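Long-range contacts in L-serine ammonia-lyase (Rhizomucor miehei CAU432, PDB 5C3U), which is a pyridoxal-phosphate-dependent enzyme that carries pyridoxal-5'-phosphate in a pocket of its two-sheet alpha/beta fold: residues L167-P172 against A195-V200; A174-V179 against K305-L310. One frame throughout, in Å; residues are numbered along the deposited sequence. Where two conformers were deposited one is given.

Contact 1: L167-P172 against A195-V200; sequences LNDNPP and ADWKDV
The indole of Trp197 meets Pro171 face on: the CA of Pro171 stands over the six-membered ring, 3.8 Å from its centroid and 10° off the ring normal, a CH-pi contact. CG of Trp197 is anti to the carbonyl carbon, beside the backbone N. Further apolar contacts gather round this ring. Pro172 crosses the indole at about a right angle and sets its CD 3.6 Å from Trp197 CZ3. Leu167 is more distant, its CD1 4.5 Å from Trp197 CH2. On the opposite face of the indole lies CB of Ala195, toward the rim. Val200 carries the packing past the tryptophan: its CG2 lies 3.8 Å from CB of Pro171 and 3.7 Å from the carbonyl O of Pro172. Both segments are helix-to-strand connections of an alpha/beta fold, and each begins at a Schellman motif, with Asn168 ending helix 150-166 and Asp196 ending helix 183-194 at positive phi. A type I' turn from Leu167 to Asn170 and a type I turn from Trp197 to Val200 then lead toward strands 174-178 and 202-207. Polar contact is slight. NE1 of Trp197 gives a weak, bent hydrogen bond to OD1 of Asp169, 3.4 Å long with 141° at the hydrogen; the carboxylate is nearly coplanar with the indole, 12° apart. The same OD1 forms a long, weak ion pair with Lys164, whose NZ also hydrogen-bonds the carbonyl O of Ala195.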
# COMPACT_ATOMS: atom_id res chain seq x y z
N LEU A 167 -7.36 -14.07 13.23
CA LEU A 167 -8.81 -14.04 13.39
C LEU A 167 -9.40 -15.41 13.70
O LEU A 167 -10.62 -15.61 13.57
CB LEU A 167 -9.48 -13.47 12.13
CG LEU A 167 -9.25 -11.99 11.84
CD1 LEU A 167 -9.79 -11.68 10.45
CD2 LEU A 167 -9.92 -11.12 12.90
N ASN A 168 -8.53 -16.35 14.07
CA ASN A 168 -8.96 -17.69 14.51
C ASN A 168 -9.79 -18.41 13.44
O ASN A 168 -10.78 -19.07 13.76
CB ASN A 168 -9.74 -17.61 15.83
CG ASN A 168 -8.96 -16.90 16.92
OD1 ASN A 168 -7.90 -17.35 17.34
ND2 ASN A 168 -9.50 -15.78 17.41
N ASP A 169 -9.37 -18.27 12.19
CA ASP A 169 -10.05 -18.87 11.03
C ASP A 169 -11.51 -18.41 10.82
O ASP A 169 -12.24 -19.02 10.03
CB ASP A 169 -9.94 -20.41 11.08
CG ASP A 169 -10.26 -21.07 9.75
OD1 ASP A 169 -10.31 -20.37 8.71
OD2 ASP A 169 -10.46 -22.31 9.74
N ASN A 170 -11.92 -17.33 11.48
CA ASN A 170 -13.23 -16.72 11.22
C ASN A 170 -13.11 -15.70 10.10
O ASN A 170 -12.50 -14.65 10.31
CB ASN A 170 -13.78 -15.98 12.46
CG ASN A 170 -14.03 -16.90 13.63
OD1 ASN A 170 -13.49 -16.70 14.72
ND2 ASN A 170 -14.87 -17.91 13.43
N PRO A 171 -13.69 -15.99 8.93
CA PRO A 171 -13.68 -15.02 7.82
C PRO A 171 -14.35 -13.70 8.20
O PRO A 171 -15.47 -13.71 8.74
CB PRO A 171 -14.48 -15.73 6.71
CG PRO A 171 -15.28 -16.79 7.43
CD PRO A 171 -14.40 -17.23 8.56
N PRO A 172 -13.69 -12.56 7.91
CA PRO A 172 -14.34 -11.32 8.27
C PRO A 172 -15.40 -10.95 7.25
O PRO A 172 -15.44 -11.53 6.17
CB PRO A 172 -13.20 -10.30 8.26
CG PRO A 172 -12.22 -10.84 7.28
CD PRO A 172 -12.35 -12.35 7.31
N ALA A 195 -6.52 -19.31 1.21
CA ALA A 195 -7.05 -19.54 2.56
C ALA A 195 -8.45 -20.17 2.58
O ALA A 195 -9.00 -20.43 3.66
CB ALA A 195 -7.07 -18.23 3.34
N ASP A 196 -9.01 -20.38 1.40
CA ASP A 196 -10.42 -20.77 1.19
C ASP A 196 -11.39 -19.77 1.82
O ASP A 196 -12.31 -20.14 2.54
CB ASP A 196 -10.69 -22.21 1.65
CG ASP A 196 -11.99 -22.77 1.08
OD1 ASP A 196 -12.30 -22.51 -0.10
OD2 ASP A 196 -12.71 -23.47 1.83
N TRP A 197 -11.14 -18.50 1.54
CA TRP A 197 -11.97 -17.39 1.99
C TRP A 197 -12.41 -16.66 0.78
O TRP A 197 -12.36 -15.42 0.72
CB TRP A 197 -11.15 -16.48 2.89
CG TRP A 197 -11.05 -16.95 4.31
CD1 TRP A 197 -11.41 -18.19 4.83
CD2 TRP A 197 -10.50 -16.20 5.44
NE1 TRP A 197 -11.15 -18.25 6.17
CE2 TRP A 197 -10.61 -17.09 6.60
CE3 TRP A 197 -9.97 -14.93 5.61
CZ2 TRP A 197 -10.19 -16.71 7.86
CZ3 TRP A 197 -9.55 -14.55 6.89
CH2 TRP A 197 -9.66 -15.42 7.99
N LYS A 198 -12.90 -17.43 -0.18
CA LYS A 198 -13.23 -16.96 -1.51
C LYS A 198 -14.43 -16.02 -1.54
O LYS A 198 -14.64 -15.33 -2.54
CB LYS A 198 -13.49 -18.14 -2.44
CG LYS A 198 -12.33 -19.12 -2.56
CD LYS A 198 -12.83 -20.49 -3.01
CE LYS A 198 -13.03 -20.56 -4.52
NZ LYS A 198 -11.85 -21.16 -5.20
N ASP A 199 -15.19 -16.00 -0.45
CA ASP A 199 -16.40 -15.18 -0.35
C ASP A 199 -16.23 -13.87 0.42
O ASP A 199 -17.15 -13.06 0.45
CB ASP A 199 -17.53 -16.02 0.27
CG ASP A 199 -17.81 -17.30 -0.52
OD1 ASP A 199 -17.91 -17.22 -1.76
OD2 ASP A 199 -17.91 -18.38 0.10
N VAL A 200 -15.06 -13.67 1.02
CA VAL A 200 -14.75 -12.43 1.76
C VAL A 200 -14.62 -11.25 0.77
O VAL A 200 -13.74 -11.27 -0.10
CB VAL A 200 -13.46 -12.60 2.61
CG1 VAL A 200 -13.03 -11.29 3.25
CG2 VAL A 200 -13.66 -13.66 3.68

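Contact 2: A174-V179 against K305-L310. With PLP (pyridoxal-5'-phosphate), chain B.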
# COMPACT_ATOMS: atom_id res chain seq x y z
N ALA A 174 -15.51 -8.11 5.78
CA ALA A 174 -14.83 -7.39 4.70
C ALA A 174 -13.39 -7.10 5.08
O ALA A 174 -13.04 -7.05 6.27
CB ALA A 174 -15.54 -6.07 4.41
N ILE A 175 -12.58 -6.92 4.05
CA ILE A 175 -11.21 -6.42 4.19
C ILE A 175 -11.13 -5.16 3.35
O ILE A 175 -11.50 -5.17 2.19
CB ILE A 175 -10.17 -7.47 3.70
CG1 ILE A 175 -10.25 -8.70 4.60
CG2 ILE A 175 -8.76 -6.87 3.72
CD1 ILE A 175 -9.41 -9.87 4.13
N ILE A 176 -10.70 -4.05 3.98
CA ILE A 176 -10.61 -2.77 3.30
C ILE A 176 -9.16 -2.54 2.91
O ILE A 176 -8.28 -2.56 3.77
CB ILE A 176 -11.09 -1.60 4.18
CG1 ILE A 176 -12.49 -1.89 4.76
CG2 ILE A 176 -11.05 -0.29 3.40
CD1 ILE A 176 -12.99 -0.82 5.71
N CYS A 177 -8.94 -2.33 1.61
CA CYS A 177 -7.60 -2.40 1.02
C CYS A 177 -7.38 -1.18 0.10
O CYS A 177 -8.08 -1.02 -0.90
CB CYS A 177 -7.43 -3.71 0.25
SG CYS A 177 -5.84 -3.92 -0.59
N PRO A 178 -6.42 -0.32 0.43
CA PRO A 178 -6.08 0.80 -0.47
C PRO A 178 -5.53 0.28 -1.80
O PRO A 178 -4.82 -0.74 -1.79
CB PRO A 178 -4.97 1.57 0.29
CG PRO A 178 -4.63 0.74 1.45
CD PRO A 178 -5.51 -0.44 1.59
N VAL A 179 -5.88 0.94 -2.92
CA VAL A 179 -5.38 0.54 -4.26
C VAL A 179 -4.63 1.67 -4.96
O VAL A 179 -5.18 2.77 -5.15
CB VAL A 179 -6.53 -0.00 -5.17
CG1 VAL A 179 -5.99 -0.38 -6.56
CG2 VAL A 179 -7.17 -1.22 -4.52
N LYS A 305 -20.08 -9.29 13.70
CA LYS A 305 -19.25 -9.35 12.49
C LYS A 305 -17.97 -8.54 12.62
O LYS A 305 -17.88 -7.63 13.45
CB LYS A 305 -20.06 -8.92 11.27
CG LYS A 305 -21.11 -9.94 10.87
CD LYS A 305 -22.04 -9.42 9.80
CE LYS A 305 -22.93 -10.54 9.27
NZ LYS A 305 -24.07 -10.00 8.47
N ASP A 306 -16.98 -8.90 11.80
CA ASP A 306 -15.63 -8.32 11.86
C ASP A 306 -15.30 -7.61 10.54
O ASP A 306 -15.61 -8.13 9.47
CB ASP A 306 -14.59 -9.43 12.08
CG ASP A 306 -14.72 -10.14 13.44
OD1 ASP A 306 -14.25 -11.29 13.56
OD2 ASP A 306 -15.28 -9.56 14.40
N VAL A 307 -14.71 -6.42 10.64
CA VAL A 307 -14.12 -5.77 9.46
C VAL A 307 -12.65 -5.54 9.74
O VAL A 307 -12.26 -5.17 10.85
CB VAL A 307 -14.85 -4.47 9.03
CG1 VAL A 307 -14.75 -3.39 10.09
CG2 VAL A 307 -14.30 -3.96 7.70
N VAL A 308 -11.82 -5.80 8.72
CA VAL A 308 -10.36 -5.66 8.85
C VAL A 308 -9.90 -4.51 7.95
O VAL A 308 -10.25 -4.47 6.78
CB VAL A 308 -9.60 -6.94 8.43
CG1 VAL A 308 -8.09 -6.71 8.41
CG2 VAL A 308 -9.92 -8.11 9.35
N VAL A 309 -9.15 -3.56 8.50
CA VAL A 309 -8.63 -2.45 7.68
C VAL A 309 -7.14 -2.67 7.56
O VAL A 309 -6.45 -2.79 8.58
CB VAL A 309 -8.90 -1.08 8.34
CG1 VAL A 309 -8.37 0.07 7.47
CG2 VAL A 309 -10.38 -0.91 8.62
N LEU A 310 -6.62 -2.70 6.32
CA LEU A 310 -5.17 -2.82 6.13
C LEU A 310 -4.55 -1.45 6.26
O LEU A 310 -4.73 -0.59 5.40
CB LEU A 310 -4.82 -3.46 4.78
CG LEU A 310 -5.51 -4.77 4.40
CD1 LEU A 310 -4.97 -5.26 3.06
CD2 LEU A 310 -5.33 -5.84 5.47
N1 PLP B . -0.59 2.24 0.82
C2 PLP B . 0.73 2.45 0.95
C2A PLP B . 1.30 3.29 2.08
C3 PLP B . 1.64 1.87 -0.03
O3 PLP B . 2.99 2.07 0.07
C4 PLP B . 1.04 1.05 -1.11
C4A PLP B . 1.91 0.42 -2.11
C5 PLP B . -0.44 0.88 -1.15
C6 PLP B . -1.18 1.50 -0.15
C5A PLP B . -1.13 0.06 -2.24
O4P PLP B . -0.28 -0.02 -3.37
P PLP B . -0.46 -0.92 -4.71
O1P PLP B . 0.13 -2.26 -4.45
O2P PLP B . -1.95 -0.94 -5.09
O3P PLP B . 0.33 -0.08 -5.64
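Ile176 pairs with the neighbouring strand through both its N and its O: the N donates to the carbonyl O of Val308 at 2.9 Å, and the O accepts from N of Leu310 at 3.0 Å. Val308 N completes the set with a 3.0 Å bond to O of Ala174. The CA of Ile175 adds a CA-H...O contact to O of Val308. On one face of the sheet, Ile176 and Val309 lie side by side, pointing the same way. CD1 of Ile176 sits 3.9 Å from CG2 of Val309 and, in the conformer given for Val307, equally close to CG2 of that residue. On the other face, CG2 of Ile175 packs 3.9 Å from CG of Leu310, while Leu310 CD1 reaches SG of Cys177 at 4.0 Å. These are adjacent parallel strands in the mixed sheet of a pyridoxal-phosphate-dependent enzyme, at an angle of 15°, and the end of strand 174-178 leads to pyridoxal-5'-phosphate. There CB of Pro178 comes 3.8 Å from C6 of the pyridoxal-5'-phosphate ring. Val179 follows in the pocket, and beyond it the backbone N atoms of Gly180, Gly181, Gly182 and Leu184 hydrogen-bond to pyridoxal-5'-phosphate. Helix 280-290 covers the face of Ile176 and Val309 through Ala285, Leu288 and Cys289. Strand 202-207 flanks 174-178 through backbone bonds from Ile175 and Cys177 to Ile203, and Val307 and Val309 pack against strand 37-42.

How the contacts relate
Contact 2 lies in the buried sheet and reaches the pyridoxal-5'-phosphate pocket, whereas contact 1 is partly exposed, farther from the chain centre, among the loops that enter strands 174-178 and 202-207. Residues 167-172 lead into the strand that contact 2 pairs, and the two contacts abut: CD1 of Leu167 lies 3.7 Å from CG2 of Val308, and CB of Pro172 lies 3.5 Å from O of Asp306. CG1 of Val200 also meets CD1 of Ile175. Their chemistry follows their places: regular backbone hydrogen bonds and aliphatic packing in the sheet, but one aromatic ring among prolines with a single weak bond in the loops.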